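Local coordinates for phosphomethylpyrimidine kinase (Pyrococcus furiosus, PDB 2PB9), which probably phosphorylates hydroxymethylpyrimidine and its monophosphate and, through the C-terminal ThiN domain held in this construct, condenses the pyrophosphate with thiazole phosphate into thiamine phosphate, at residues V31-Y37 against V50-R56; R93-N97 against N175-V179; F121-R125 against H159-K165. All blocks are in the same frame, centred on the assembly; numbering follows the deposited sequence.

Contacts 1 and 2 are buried and lie in one mixed sheet, where strands 35-38 and 94-98 are neighbours; their centres are 11 Å apart and they touch, as in the Thr33 OG1 to Asn97 O hydrogen bond of 2.9 Å. Contact 1 pairs two strands edge to edge through backbone bonds and adds an arginine-phosphate site. Contact 2 instead seats a helix on the sheet by apolar packing, with no hydrogen bond across it. Contact 3, nested in the loop that contact 2 closes, is only partly buried: it joins two loops through aromatic and guanidinium contacts, with salt bridges to another subunit. Its centre lies more than 20 Å from either of the others.

Contact 1. Residues V31-Y37 against V50-R56; sequences VGTNFVY and VAGVKGR. With PO4 (phosphate ion), chain C.
Tyr37 and Ala51 form an antiparallel hydrogen-bonded pair: Tyr37 N donates to Ala51 O at 3.0 Å, and Ala51 N returns a bond to Tyr37 O at 2.9 Å. The axes of strands 35-37 and 50-53 run 4.7 Å apart at 160°, as expected of adjacent strands in a beta hairpin. Beyond this pair a CA-H...O contact continues the seam, Gly52 CA reaching Phe35 O at 3.6 Å.

Apolar contact is slighter. Val50 turns CG1 away from its own backbone N (chi1 -173°), and that methyl meets Val36 CB at 3.7 Å.

The polar contacts gather at Arg56, which closes the type II turn Val53-Arg56. Its chain, extended from CG to NE, lets the guanidinium serve two acceptors: NH1 binds Val31 O at 2.6 Å, while NE gives a bond (155° at the hydrogen) to phosphate O2, which lies in the guanidinium plane at 2.9 Å. The backbone angles of Gly32, opposite the root of Arg56, by themselves demand glycine. NH2 forms a salt bridge to Glu30 of a second subunit. Ser75 OG and the amides of His77 and Leu78 also hold the phosphate; it probably came from the crystallisation liquor, yet may mark where a phosphorylated substrate sits.

Strand 35-38 lies between strands 50-53 and 94-98, with Phe35 and Tyr37 packed against helices 5-21 and 176-185.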
loop_
_atom_site.group_PDB
_atom_site.type_symbol
_atom_site.label_atom_id
_atom_site.label_comp_id
_atom_site.label_asym_id
_atom_site.label_seq_id
_atom_site.Cartn_x
_atom_site.Cartn_y
_atom_site.Cartn_z
ATOM N N VAL A 31 -5.838 14.154 11.103
ATOM C CA VAL A 31 -4.809 15.170 10.926
ATOM C C VAL A 31 -5.372 16.572 11.177
ATOM O O VAL A 31 -4.629 17.561 11.245
ATOM C CB VAL A 31 -4.195 15.088 9.502
ATOM C CG1 VAL A 31 -3.709 13.683 9.247
ATOM C CG2 VAL A 31 -5.219 15.484 8.445
ATOM N N GLY A 32 -6.692 16.641 11.328
ATOM C CA GLY A 32 -7.349 17.909 11.585
ATOM C C GLY A 32 -7.918 18.564 10.339
ATOM O O GLY A 32 -7.518 18.264 9.213
ATOM N N THR A 33 -8.870 19.463 10.537
ATOM C CA THR A 33 -9.458 20.157 9.415
ATOM C C THR A 33 -8.971 21.605 9.363
ATOM O O THR A 33 -8.909 22.300 10.386
ATOM C CB THR A 33 -11.011 20.130 9.480
ATOM O OG1 THR A 33 -11.473 18.819 9.138
ATOM C CG2 THR A 33 -11.624 21.158 8.507
ATOM N N ASN A 34 -8.596 22.035 8.166
ATOM C CA ASN A 34 -8.168 23.396 7.962
ATOM C C ASN A 34 -9.134 24.003 6.943
ATOM O O ASN A 34 -9.569 23.341 6.000
ATOM C CB ASN A 34 -6.724 23.446 7.462
ATOM C CG ASN A 34 -5.988 24.686 7.949
ATOM O OD1 ASN A 34 -4.764 24.700 8.015
ATOM N ND2 ASN A 34 -6.734 25.730 8.296
ATOM N N PHE A 35 -9.480 25.262 7.162
ATOM C CA PHE A 35 -10.411 25.984 6.313
ATOM C C PHE A 35 -9.624 27.201 5.826
ATOM O O PHE A 35 -9.118 27.988 6.636
ATOM C CB PHE A 35 -11.614 26.382 7.179
ATOM C CG PHE A 35 -12.826 26.815 6.408
ATOM C CD1 PHE A 35 -14.021 27.077 7.081
ATOM C CD2 PHE A 35 -12.779 27.003 5.029
ATOM C CE1 PHE A 35 -15.156 27.525 6.396
ATOM C CE2 PHE A 35 -13.906 27.451 4.329
ATOM C CZ PHE A 35 -15.096 27.714 5.018
ATOM N N VAL A 36 -9.495 27.350 4.511
ATOM C CA VAL A 36 -8.722 28.470 3.984
ATOM C C VAL A 36 -9.449 29.419 3.056
ATOM O O VAL A 36 -10.496 29.098 2.488
ATOM C CB VAL A 36 -7.441 28.001 3.237
ATOM C CG1 VAL A 36 -6.593 27.162 4.151
ATOM C CG2 VAL A 36 -7.810 27.237 1.962
ATOM N N TYR A 37 -8.862 30.600 2.920
ATOM C CA TYR A 37 -9.380 31.644 2.057
ATOM C C TYR A 37 -8.164 32.416 1.561
ATOM O O TYR A 37 -7.474 33.093 2.325
ATOM C CB TYR A 37 -10.327 32.547 2.832
ATOM C CG TYR A 37 -11.143 33.474 1.962
ATOM C CD1 TYR A 37 -11.204 33.299 0.576
ATOM C CD2 TYR A 37 -11.877 34.520 2.531
ATOM C CE1 TYR A 37 -11.970 34.142 -0.220
ATOM C CE2 TYR A 37 -12.648 35.363 1.747
ATOM C CZ TYR A 37 -12.689 35.170 0.377
ATOM O OH TYR A 37 -13.460 36.006 -0.381
ATOM N N VAL A 50 -2.373 33.005 1.658
ATOM C CA VAL A 50 -3.620 32.320 1.950
ATOM C C VAL A 50 -3.832 32.272 3.456
ATOM O O VAL A 50 -2.910 31.969 4.207
ATOM C CB VAL A 50 -3.599 30.885 1.373
ATOM C CG1 VAL A 50 -4.968 30.242 1.534
ATOM C CG2 VAL A 50 -3.195 30.922 -0.097
ATOM N N ALA A 51 -5.044 32.590 3.897
ATOM C CA ALA A 51 -5.348 32.577 5.323
ATOM C C ALA A 51 -5.939 31.224 5.735
ATOM O O ALA A 51 -6.819 30.689 5.067
ATOM C CB ALA A 51 -6.313 33.719 5.672
ATOM N N GLY A 52 -5.433 30.673 6.833
ATOM C CA GLY A 52 -5.916 29.392 7.313
ATOM C C GLY A 52 -5.972 29.383 8.828
ATOM O O GLY A 52 -5.587 30.362 9.478
ATOM N N VAL A 53 -6.454 28.285 9.400
ATOM C CA VAL A 53 -6.547 28.190 10.847
ATOM C C VAL A 53 -5.245 27.625 11.406
ATOM O O VAL A 53 -4.823 26.517 11.052
ATOM C CB VAL A 53 -7.731 27.290 11.277
ATOM C CG1 VAL A 53 -7.859 27.294 12.797
ATOM C CG2 VAL A 53 -9.026 27.786 10.639
ATOM N N LYS A 54 -4.598 28.399 12.274
ATOM C CA LYS A 54 -3.342 27.958 12.867
ATOM C C LYS A 54 -3.589 26.830 13.856
ATOM O O LYS A 54 -4.152 27.044 14.926
ATOM C CB LYS A 54 -2.650 29.118 13.574
ATOM C CG LYS A 54 -1.340 28.732 14.184
ATOM C CD LYS A 54 -0.705 29.902 14.895
ATOM C CE LYS A 54 0.605 29.476 15.544
ATOM N NZ LYS A 54 1.190 30.576 16.342
ATOM N N GLY A 55 -3.165 25.626 13.488
ATOM C CA GLY A 55 -3.353 24.476 14.350
ATOM C C GLY A 55 -4.557 23.673 13.905
ATOM O O GLY A 55 -4.891 22.661 14.512
ATOM N N ARG A 56 -5.211 24.140 12.844
ATOM C CA ARG A 56 -6.392 23.486 12.282
ATOM C C ARG A 56 -7.531 23.351 13.289
ATOM O O ARG A 56 -7.521 23.979 14.347
ATOM C CB ARG A 56 -6.007 22.108 11.738
ATOM C CG ARG A 56 -4.862 22.164 10.743
ATOM C CD ARG A 56 -4.330 20.783 10.432
ATOM N NE ARG A 56 -3.027 20.811 9.774
ATOM C CZ ARG A 56 -2.124 19.843 9.899
ATOM N NH1 ARG A 56 -2.389 18.788 10.658
ATOM N NH2 ARG A 56 -0.962 19.916 9.262
HETATM P P PO4 C . -2.758 22.183 6.489
HETATM O O1 PO4 C . -3.429 20.858 6.455
HETATM O O2 PO4 C . -3.086 22.868 7.775
HETATM O O3 PO4 C . -1.271 21.968 6.408
HETATM O O4 PO4 C . -3.223 23.004 5.339
#

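Contact 2. Residues R93-N97 against N175-V179; sequences RSAIN and NPREV
Val179, in the first turn of helix 176-185, meets Ser94 and Ile96. Its CB lies 4.0 Å from Ser94 OG. CG1, set trans to the backbone N (chi1 172°), runs to Ile96, whose CG2 is 3.4 Å away; the two branched side chains meet at a slant. CG2 of Val179 goes the other way, to Ser94, whose OG is 3.2 Å and CB 3.6 Å away. Replacing Val179 by an alanine would probably open a gap between helix and strand, leaving the Ile96 CG2 methyl without its apolar mate.

No hydrogen bond spans the two segments. Ser94 OG lies beside Pro176 N, which has no hydrogen to give, and binds Val36 O instead; Ser94 CB rests on Asn175 C at 3.4 Å. Asn175 is the N-cap: its OD1 accepts from Glu178 N at 2.9 Å (157° at the hydrogen), with the donor tilted 33° from the amide plane. Pro176 follows in the first turn, where a missing N-H costs no helical bond.

This is helix-on-sheet packing, the N-terminal turn of helix 176-185 laid on one face of the ThiN domain's mixed sheet. Strand 94-98 is flanked by strands 35-38 and 168-173. Phe35 also packs on Val179, and helix 5-21 adjoins through Phe19 on Ile96 and Ala15 on Pro176, whereas Ala95 points away from helix 176-185 and touches Val82 of helix 77-86.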
loop_
_atom_site.group_PDB
_atom_site.type_symbol
_atom_site.label_atom_id
_atom_site.label_comp_id
_atom_site.label_asym_id
_atom_site.label_seq_id
_atom_site.Cartn_x
_atom_site.Cartn_y
_atom_site.Cartn_z
ATOM N N ARG A 93 -11.153 30.723 -4.163
ATOM C CA ARG A 93 -10.043 30.833 -3.237
ATOM C C ARG A 93 -10.337 30.397 -1.822
ATOM O O ARG A 93 -9.667 30.821 -0.881
ATOM C CB ARG A 93 -9.494 32.252 -3.227
ATOM C CG ARG A 93 -10.490 33.314 -3.574
ATOM C CD ARG A 93 -9.858 34.241 -4.579
ATOM N NE ARG A 93 -10.412 35.580 -4.485
ATOM C CZ ARG A 93 -10.284 36.371 -3.427
ATOM N NH1 ARG A 93 -9.612 35.960 -2.361
ATOM N NH2 ARG A 93 -10.835 37.574 -3.438
ATOM N N SER A 94 -11.344 29.549 -1.674
ATOM C CA SER A 94 -11.698 29.018 -0.373
ATOM C C SER A 94 -11.805 27.514 -0.546
ATOM O O SER A 94 -12.062 27.021 -1.648
ATOM C CB SER A 94 -13.035 29.581 0.104
ATOM O OG SER A 94 -13.311 29.152 1.431
ATOM N N ALA A 95 -11.593 26.786 0.542
ATOM C CA ALA A 95 -11.675 25.334 0.512
ATOM C C ALA A 95 -11.636 24.814 1.936
ATOM O O ALA A 95 -11.405 25.574 2.873
ATOM C CB ALA A 95 -10.504 24.748 -0.298
ATOM N N ILE A 96 -11.872 23.518 2.089
ATOM C CA ILE A 96 -11.836 22.878 3.397
ATOM C C ILE A 96 -11.650 21.375 3.223
ATOM O O ILE A 96 -12.197 20.772 2.295
ATOM C CB ILE A 96 -13.134 23.142 4.200
ATOM C CG1 ILE A 96 -12.987 22.593 5.613
ATOM C CG2 ILE A 96 -14.327 22.473 3.532
ATOM C CD1 ILE A 96 -14.147 22.945 6.509
ATOM N N ASN A 97 -10.855 20.763 4.087
ATOM C CA ASN A 97 -10.671 19.332 3.961
ATOM C C ASN A 97 -11.381 18.613 5.099
ATOM O O ASN A 97 -11.237 18.968 6.277
ATOM C CB ASN A 97 -9.179 18.946 3.922
ATOM C CG ASN A 97 -8.441 19.251 5.220
ATOM O OD1 ASN A 97 -8.016 20.382 5.457
ATOM N ND2 ASN A 97 -8.284 18.237 6.067
ATOM N N ASN A 175 -15.769 31.567 -1.691
ATOM C CA ASN A 175 -15.526 32.265 -0.430
ATOM C C ASN A 175 -15.913 31.288 0.680
ATOM O O ASN A 175 -16.560 30.275 0.417
ATOM C CB ASN A 175 -16.369 33.545 -0.345
ATOM C CG ASN A 175 -17.865 33.274 -0.455
ATOM O OD1 ASN A 175 -18.461 32.632 0.412
ATOM N ND2 ASN A 175 -18.474 33.759 -1.527
ATOM N N PRO A 176 -15.507 31.563 1.930
ATOM C CA PRO A 176 -15.854 30.656 3.027
ATOM C C PRO A 176 -17.338 30.396 3.264
ATOM O O PRO A 176 -17.706 29.299 3.670
ATOM C CB PRO A 176 -15.152 31.280 4.243
ATOM C CG PRO A 176 -14.800 32.665 3.812
ATOM C CD PRO A 176 -14.481 32.519 2.361
ATOM N N ARG A 177 -18.191 31.382 3.004
ATOM C CA ARG A 177 -19.623 31.197 3.210
ATOM C C ARG A 177 -20.154 30.104 2.298
ATOM O O ARG A 177 -20.925 29.254 2.725
ATOM C CB ARG A 177 -20.381 32.500 2.957
ATOM N N GLU A 178 -19.740 30.116 1.038
ATOM C CA GLU A 178 -20.204 29.106 0.096
ATOM C C GLU A 178 -19.701 27.723 0.471
ATOM O O GLU A 178 -20.423 26.726 0.349
ATOM C CB GLU A 178 -19.764 29.470 -1.316
ATOM C CG GLU A 178 -20.636 30.550 -1.917
ATOM C CD GLU A 178 -20.152 31.012 -3.272
ATOM O OE1 GLU A 178 -19.707 30.147 -4.073
ATOM O OE2 GLU A 178 -20.233 32.240 -3.532
ATOM N N VAL A 179 -18.458 27.665 0.931
ATOM C CA VAL A 179 -17.881 26.400 1.332
ATOM C C VAL A 179 -18.737 25.889 2.484
ATOM O O VAL A 179 -19.303 24.792 2.423
ATOM C CB VAL A 179 -16.409 26.570 1.790
ATOM C CG1 VAL A 179 -15.893 25.270 2.395
ATOM C CG2 VAL A 179 -15.530 26.980 0.600
#

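Contact 3. Residues F121-R125 against H159-K165; sequences FYDRR and HLGDVGK
The Tyr122 ring carries His159 CB over one face, 3.8 Å from the centroid and 25° off the ring normal, a CH-pi contact. The two rings are nearly parallel (11°) but slid apart, with centroids 4.9 Å distant, and barely overlap. Extended from CG to NE, the Arg124 chain brings a face of its guanidinium to His159 CE1, 3.3 Å from NH1; guanidinium and imidazole planes differ by 42°, which excludes flat stacking. Lys165 CD approaches the same NH1 obliquely. At the edge of the Arg125 guanidinium, in its plane, lies Asp123 CG. The imidazole is fixed in rotation by its ND1, which donates to Leu160 O at 2.9 Å from well above the carbonyl plane.

Both segments follow neighbouring parallel strands, 118-121 and 154-159, linked by a beta-alpha-beta crossover through helix 138-149, whose Trp141 and Thr145 touch Tyr122. Lys165 N to Asp162 O, 2.7 Å, closes a type II turn; Asp162 N to Lys165 O, 2.8 Å, reciprocates.

A water accepts from Arg124 N at 2.9 Å and lies 2.9 Å from Asp123 OD1. Asp123 and Arg125 form reciprocal salt bridges with Arg125 and Asp123 of a third subunit, and Asp162 OD1 binds Arg125 of that subunit too.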
loop_
_atom_site.group_PDB
_atom_site.type_symbol
_atom_site.label_atom_id
_atom_site.label_comp_id
_atom_site.label_asym_id
_atom_site.label_seq_id
_atom_site.Cartn_x
_atom_site.Cartn_y
_atom_site.Cartn_z
ATOM N N PHE A 121 -11.739 13.302 -8.713
ATOM C CA PHE A 121 -10.809 12.713 -7.762
ATOM C C PHE A 121 -9.490 12.462 -8.442
ATOM O O PHE A 121 -9.337 12.698 -9.639
ATOM C CB PHE A 121 -11.355 11.370 -7.251
ATOM C CG PHE A 121 -11.445 10.307 -8.321
ATOM C CD1 PHE A 121 -10.313 9.582 -8.708
ATOM C CD2 PHE A 121 -12.648 10.072 -8.993
ATOM C CE1 PHE A 121 -10.372 8.640 -9.752
ATOM C CE2 PHE A 121 -12.722 9.132 -10.042
ATOM C CZ PHE A 121 -11.579 8.416 -10.421
ATOM N N TYR A 122 -8.539 11.976 -7.659
ATOM C CA TYR A 122 -7.229 11.621 -8.172
ATOM C C TYR A 122 -6.718 10.465 -7.334
ATOM O O TYR A 122 -7.055 10.348 -6.159
ATOM C CB TYR A 122 -6.275 12.821 -8.126
ATOM C CG TYR A 122 -5.875 13.309 -6.752
ATOM C CD1 TYR A 122 -5.037 12.553 -5.941
ATOM C CD2 TYR A 122 -6.252 14.579 -6.308
ATOM C CE1 TYR A 122 -4.571 13.050 -4.729
ATOM C CE2 TYR A 122 -5.784 15.086 -5.093
ATOM C CZ TYR A 122 -4.940 14.316 -4.314
ATOM O OH TYR A 122 -4.417 14.818 -3.147
ATOM N N ASP A 123 -5.933 9.596 -7.957
ATOM C CA ASP A 123 -5.383 8.438 -7.276
ATOM C C ASP A 123 -3.874 8.498 -7.381
ATOM O O ASP A 123 -3.323 8.493 -8.477
ATOM C CB ASP A 123 -5.924 7.153 -7.916
ATOM C CG ASP A 123 -5.389 5.896 -7.254
ATOM O OD1 ASP A 123 -4.937 5.958 -6.092
ATOM O OD2 ASP A 123 -5.432 4.832 -7.899
ATOM N N ARG A 124 -3.215 8.565 -6.232
ATOM C CA ARG A 124 -1.767 8.644 -6.173
ATOM C C ARG A 124 -1.090 7.417 -6.778
ATOM O O ARG A 124 0.101 7.457 -7.115
ATOM C CB ARG A 124 -1.322 8.836 -4.719
ATOM C CG ARG A 124 -1.653 10.208 -4.167
ATOM C CD ARG A 124 -1.540 10.286 -2.647
ATOM N NE ARG A 124 -1.724 11.664 -2.192
ATOM C CZ ARG A 124 -1.942 12.037 -0.932
ATOM N NH1 ARG A 124 -2.012 11.133 0.045
ATOM N NH2 ARG A 124 -2.098 13.329 -0.655
ATOM N N ARG A 125 -1.839 6.326 -6.915
ATOM C CA ARG A 125 -1.270 5.120 -7.493
ATOM C C ARG A 125 -1.020 5.323 -8.981
ATOM O O ARG A 125 -0.203 4.630 -9.587
ATOM C CB ARG A 125 -2.193 3.919 -7.269
ATOM C CG ARG A 125 -1.937 3.195 -5.963
ATOM C CD ARG A 125 -2.842 1.986 -5.823
ATOM N NE ARG A 125 -4.233 2.376 -6.008
ATOM C CZ ARG A 125 -5.281 1.575 -5.834
ATOM N NH1 ARG A 125 -5.116 0.308 -5.466
ATOM N NH2 ARG A 125 -6.505 2.054 -6.022
ATOM N N HIS A 159 -9.576 11.803 -2.630
ATOM C CA HIS A 159 -8.621 10.785 -3.021
ATOM C C HIS A 159 -8.581 9.761 -1.902
ATOM O O HIS A 159 -8.696 10.118 -0.726
ATOM C CB HIS A 159 -7.224 11.380 -3.236
ATOM C CG HIS A 159 -6.541 11.802 -1.972
ATOM N ND1 HIS A 159 -5.797 10.937 -1.198
ATOM C CD2 HIS A 159 -6.466 13.007 -1.359
ATOM C CE1 HIS A 159 -5.294 11.589 -0.167
ATOM N NE2 HIS A 159 -5.684 12.849 -0.241
ATOM N N LEU A 160 -8.443 8.492 -2.271
ATOM C CA LEU A 160 -8.366 7.409 -1.294
ATOM C C LEU A 160 -6.969 7.404 -0.662
ATOM O O LEU A 160 -6.052 8.061 -1.158
ATOM C CB LEU A 160 -8.624 6.064 -1.973
ATOM C CG LEU A 160 -9.966 5.869 -2.669
ATOM C CD1 LEU A 160 -10.018 4.484 -3.284
ATOM C CD2 LEU A 160 -11.083 6.052 -1.672
ATOM N N GLY A 161 -6.803 6.645 0.414
ATOM C CA GLY A 161 -5.520 6.618 1.092
ATOM C C GLY A 161 -4.383 5.953 0.348
ATOM O O GLY A 161 -4.595 5.267 -0.648
ATOM N N ASP A 162 -3.168 6.174 0.840
ATOM C CA ASP A 162 -1.956 5.587 0.266
ATOM C C ASP A 162 -1.041 5.234 1.428
ATOM O O ASP A 162 -1.314 5.623 2.562
ATOM C CB ASP A 162 -1.276 6.568 -0.689
ATOM C CG ASP A 162 -2.006 6.678 -2.023
ATOM O OD1 ASP A 162 -2.004 5.693 -2.814
ATOM O OD2 ASP A 162 -2.595 7.749 -2.273
ATOM N N VAL A 163 0.037 4.500 1.167
ATOM C CA VAL A 163 0.921 4.101 2.261
ATOM C C VAL A 163 1.347 5.303 3.101
ATOM O O VAL A 163 1.870 6.287 2.587
ATOM C CB VAL A 163 2.171 3.342 1.746
ATOM C CG1 VAL A 163 3.022 2.866 2.927
ATOM C CG2 VAL A 163 1.735 2.147 0.908
ATOM N N GLY A 164 1.087 5.209 4.400
ATOM C CA GLY A 164 1.425 6.279 5.315
ATOM C C GLY A 164 0.562 7.525 5.181
ATOM O O GLY A 164 0.718 8.454 5.969
ATOM N N LYS A 165 -0.351 7.563 4.208
ATOM C CA LYS A 165 -1.188 8.752 4.012
ATOM C C LYS A 165 -2.676 8.443 3.973
ATOM O O LYS A 165 -3.119 7.541 3.262
ATOM C CB LYS A 165 -0.794 9.468 2.712
ATOM C CG LYS A 165 0.696 9.762 2.571
ATOM C CD LYS A 165 1.008 10.350 1.202
ATOM C CE LYS A 165 2.487 10.168 0.801
ATOM N NZ LYS A 165 3.466 10.979 1.601
HETATM O O HOH W 1 -4.480 7.689 -3.783
#